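Local coordinates for exodeoxyribonuclease (Neisseria meningitidis, PDB 4B5I), which probably cleaves DNA at abasic sites and removes nucleotides from 3' ends as a divalent-metal-dependent apurinic/apyrimidinic endonuclease of the ExoA family, at residues 7-12 with 32-37. Sequence-based numbering, arbitrary orientation.
Sequences ANVNGI and VCVQEL. With MN (manganese (II) ion), chain E; nucleotides of chain B; nucleotides of chain C.
Ala7 pairs with Val34 in a parallel bridge between neighbouring strands: its N donates to Cys33 O at 2.8 Å, nearly straight at hydrogen, and its O accepts from Gln35 N. The methyl of Ala7 and the side chain of Val34 share one sheet face, against Phe20 of helix 20-26. Asn8, on the other face, turns its amide over the Glu36 carboxylate, the two planes 75° apart. Asn8 CG lies anti to the backbone N (chi1 179°), which brings Asn8 ND2 3.3 Å from Glu36 OE2, a weak hydrogen bond; ND2 also donates to Asp149. Asn8 OD1 meanwhile accepts from Asn10 N at 3.0 Å, in the carbonyl plane, closing an Asx turn where the strand ends. Val9 N still bonds Gln35 O (3.0 Å), and its CG1 meets Val34 CG1. In the DNase I-like fold of this family, strands 2-8 and 31-35, adjacent in one mixed sheet, thus bring their C-terminal ends together at the metal site. Here Glu36 reaches manganese through both carboxylate oxygens, OE2 at 2.5 Å; the ion also binds O3' of DC5 of chain B. Asn10, recorded as a metal ligand in a structure of this protein, here keeps OD1 3.7 Å from manganese and accepts a hydrogen bond from Lys38. Gly11 N donates to Glu36 O. Gly11 CA lies 3.5 Å from OP1 of DG10 of chain C. At the backbone angles of Gly11, just before the helix, a side chain would be jammed against Asn10 O, which calls for glycine. Ile12, opening helix 12-17, sends its N to Leu37 O in a straight bond (174° at hydrogen), while its CD1 lies alongside Leu37 CD2.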
loop_
_atom_site.group_PDB
_atom_site.type_symbol
_atom_site.label_atom_id
_atom_site.label_comp_id
_atom_site.label_asym_id
_atom_site.label_seq_id
_atom_site.Cartn_x
_atom_site.Cartn_y
_atom_site.Cartn_z
ATOM N N ALA A 7 -3.691 -4.245 0.425
ATOM C CA ALA A 7 -4.265 -4.429 1.753
ATOM C C ALA A 7 -3.224 -4.453 2.866
ATOM O O ALA A 7 -2.441 -5.394 2.972
ATOM C CB ALA A 7 -5.104 -5.704 1.794
ATOM N N ASN A 8 -3.219 -3.412 3.694
ATOM C CA ASN A 8 -2.457 -3.445 4.933
ATOM C C ASN A 8 -3.213 -4.322 5.923
ATOM O O ASN A 8 -4.196 -3.889 6.522
ATOM C CB ASN A 8 -2.260 -2.036 5.492
ATOM C CG ASN A 8 -1.487 -2.026 6.801
ATOM O OD1 ASN A 8 -1.623 -2.930 7.624
ATOM N ND2 ASN A 8 -0.671 -0.996 6.999
ATOM N N VAL A 9 -2.755 -5.560 6.080
ATOM C CA VAL A 9 -3.501 -6.572 6.822
ATOM C C VAL A 9 -3.313 -6.497 8.337
ATOM O O VAL A 9 -3.941 -7.253 9.081
ATOM C CB VAL A 9 -3.144 -7.993 6.339
ATOM C CG1 VAL A 9 -3.553 -8.176 4.888
ATOM C CG2 VAL A 9 -1.653 -8.261 6.519
ATOM N N ASN A 10 -2.453 -5.588 8.787
ATOM C CA ASN A 10 -2.192 -5.420 10.215
ATOM C C ASN A 10 -2.007 -6.761 10.918
ATOM O O ASN A 10 -2.706 -7.070 11.885
ATOM C CB ASN A 10 -3.327 -4.635 10.874
ATOM C CG ASN A 10 -3.025 -4.274 12.316
ATOM O OD1 ASN A 10 -1.866 -4.126 12.702
ATOM N ND2 ASN A 10 -4.072 -4.132 13.122
ATOM N N GLY A 11 -1.062 -7.554 10.423
ATOM C CA GLY A 11 -0.841 -8.894 10.933
ATOM C C GLY A 11 -1.513 -9.914 10.035
ATOM O O GLY A 11 -2.734 -10.074 10.067
ATOM N N ILE A 12 -0.713 -10.604 9.227
ATOM C CA ILE A 12 -1.249 -11.530 8.237
ATOM C C ILE A 12 -1.850 -12.774 8.885
ATOM O O ILE A 12 -2.713 -13.430 8.305
ATOM C CB ILE A 12 -0.179 -11.931 7.195
ATOM C CG1 ILE A 12 -0.831 -12.630 6.000
ATOM C CG2 ILE A 12 0.903 -12.795 7.829
ATOM C CD1 ILE A 12 0.134 -12.968 4.890
ATOM N N VAL A 32 -2.063 -9.341 -5.433
ATOM C CA VAL A 32 -2.430 -8.862 -4.107
ATOM C C VAL A 32 -1.208 -8.355 -3.349
ATOM O O VAL A 32 -0.288 -9.117 -3.060
ATOM C CB VAL A 32 -3.112 -9.966 -3.278
ATOM C CG1 VAL A 32 -3.471 -9.446 -1.893
ATOM C CG2 VAL A 32 -4.347 -10.488 -3.999
ATOM N N CYS A 33 -1.204 -7.065 -3.029
ATOM C CA CYS A 33 -0.101 -6.457 -2.296
ATOM C C CYS A 33 -0.491 -6.209 -0.846
ATOM O O CYS A 33 -1.380 -5.406 -0.568
ATOM C CB CYS A 33 0.311 -5.141 -2.953
ATOM S SG CYS A 33 0.918 -5.312 -4.643
ATOM N N VAL A 34 0.174 -6.899 0.076
ATOM C CA VAL A 34 -0.132 -6.749 1.495
ATOM C C VAL A 34 0.981 -6.023 2.243
ATOM O O VAL A 34 2.161 -6.169 1.920
ATOM C CB VAL A 34 -0.393 -8.110 2.177
ATOM C CG1 VAL A 34 -1.477 -8.879 1.436
ATOM C CG2 VAL A 34 0.888 -8.925 2.257
ATOM N N GLN A 35 0.594 -5.236 3.241
ATOM C CA GLN A 35 1.555 -4.568 4.111
ATOM C C GLN A 35 1.310 -4.955 5.567
ATOM O O GLN A 35 0.211 -5.371 5.929
ATOM C CB GLN A 35 1.489 -3.049 3.940
ATOM C CG GLN A 35 1.783 -2.572 2.528
ATOM C CD GLN A 35 0.632 -2.827 1.572
ATOM O OE1 GLN A 35 0.836 -3.175 0.409
ATOM N NE2 GLN A 35 -0.589 -2.648 2.060
ATOM N N GLU A 36 2.343 -4.814 6.391
ATOM C CA GLU A 36 2.290 -5.218 7.794
ATOM C C GLU A 36 2.012 -6.709 7.952
ATOM O O GLU A 36 0.974 -7.107 8.480
ATOM C CB GLU A 36 1.255 -4.400 8.572
ATOM C CG GLU A 36 1.656 -2.954 8.804
ATOM C CD GLU A 36 0.748 -2.252 9.790
ATOM O OE1 GLU A 36 -0.062 -2.940 10.445
ATOM O OE2 GLU A 36 0.845 -1.013 9.913
ATOM N N LEU A 37 2.947 -7.530 7.487
ATOM C CA LEU A 37 2.862 -8.967 7.692
ATOM C C LEU A 37 2.869 -9.271 9.179
ATOM O O LEU A 37 2.209 -10.203 9.635
ATOM C CB LEU A 37 4.040 -9.675 7.026
ATOM C CG LEU A 37 4.055 -9.711 5.499
ATOM C CD1 LEU A 37 5.332 -10.370 4.996
ATOM C CD2 LEU A 37 2.825 -10.440 4.983
HETATM MN MN MN E . -1.283 -0.745 11.229
ATOM P P DC B 5 5.829 1.700 14.383
ATOM O OP1 DC B 5 6.792 1.623 13.263
ATOM O OP2 DC B 5 5.919 2.813 15.353
ATOM O "O5'" DC B 5 4.349 1.687 13.781
ATOM C "C5'" DC B 5 3.890 0.513 13.122
ATOM C "C4'" DC B 5 2.400 0.318 13.337
ATOM O "O4'" DC B 5 2.113 0.244 14.757
ATOM C "C3'" DC B 5 1.522 1.435 12.777
ATOM O "O3'" DC B 5 0.604 0.882 11.851
ATOM C "C2'" DC B 5 0.807 2.015 13.997
ATOM C "C1'" DC B 5 0.860 0.853 14.982
ATOM N N1 DC B 5 0.771 1.271 16.409
ATOM C C2 DC B 5 -0.414 1.044 17.117
ATOM O O2 DC B 5 -1.366 0.499 16.542
ATOM N N3 DC B 5 -0.486 1.427 18.417
ATOM C C4 DC B 5 0.561 2.010 19.001
ATOM N N4 DC B 5 0.439 2.369 20.281
ATOM C C5 DC B 5 1.778 2.250 18.296
ATOM C C6 DC B 5 1.838 1.868 17.015
ATOM P P DA C 9 -6.328 -7.839 16.289
ATOM O OP1 DA C 9 -7.452 -8.342 15.469
ATOM O OP2 DA C 9 -6.050 -8.444 17.611
ATOM O "O5'" DA C 9 -4.983 -7.925 15.433
ATOM C "C5'" DA C 9 -3.911 -7.076 15.805
ATOM C "C4'" DA C 9 -2.585 -7.644 15.346
ATOM O "O4'" DA C 9 -1.533 -7.061 16.151
ATOM C "C3'" DA C 9 -2.423 -9.139 15.561
ATOM O "O3'" DA C 9 -1.356 -9.622 14.749
ATOM C "C2'" DA C 9 -2.074 -9.188 17.043
ATOM C "C1'" DA C 9 -1.182 -7.960 17.187
ATOM N N9 DA C 9 -1.352 -7.279 18.465
ATOM C C8 DA C 9 -2.431 -7.349 19.301
ATOM N N7 DA C 9 -2.302 -6.624 20.387
ATOM C C5 DA C 9 -1.053 -6.040 20.253
ATOM C C6 DA C 9 -0.320 -5.156 21.072
ATOM N N6 DA C 9 -0.768 -4.689 22.242
ATOM N N1 DA C 9 0.898 -4.769 20.639
ATOM C C2 DA C 9 1.347 -5.235 19.468
ATOM N N3 DA C 9 0.753 -6.066 18.615
ATOM C C4 DA C 9 -0.454 -6.433 19.072
ATOM P P DG C 10 -1.058 -11.198 14.650
ATOM O OP1 DG C 10 -0.869 -11.538 13.221
ATOM O OP2 DG C 10 -2.069 -11.905 15.466
ATOM O "O5'" DG C 10 0.335 -11.365 15.413
ATOM C "C5'" DG C 10 1.430 -10.530 15.063
ATOM C "C4'" DG C 10 2.441 -10.486 16.196
ATOM O "O4'" DG C 10 1.913 -9.729 17.319
ATOM C "C3'" DG C 10 2.844 -11.844 16.766
ATOM O "O3'" DG C 10 4.239 -11.844 17.030
ATOM C "C2'" DG C 10 2.048 -11.913 18.064
ATOM C "C1'" DG C 10 2.173 -10.461 18.499
ATOM N N9 DG C 10 1.240 -10.059 19.548
ATOM C C8 DG C 10 -0.038 -10.519 19.755
ATOM N N7 DG C 10 -0.627 -9.969 20.781
ATOM C C5 DG C 10 0.323 -9.088 21.288
ATOM C C6 DG C 10 0.259 -8.213 22.398
ATOM O O6 DG C 10 -0.684 -8.034 23.183
ATOM N N1 DG C 10 1.445 -7.498 22.560
ATOM C C2 DG C 10 2.552 -7.616 21.752
ATOM N N2 DG C 10 3.604 -6.844 22.064
ATOM N N3 DG C 10 2.624 -8.433 20.710
ATOM C C4 DG C 10 1.477 -9.135 20.538
#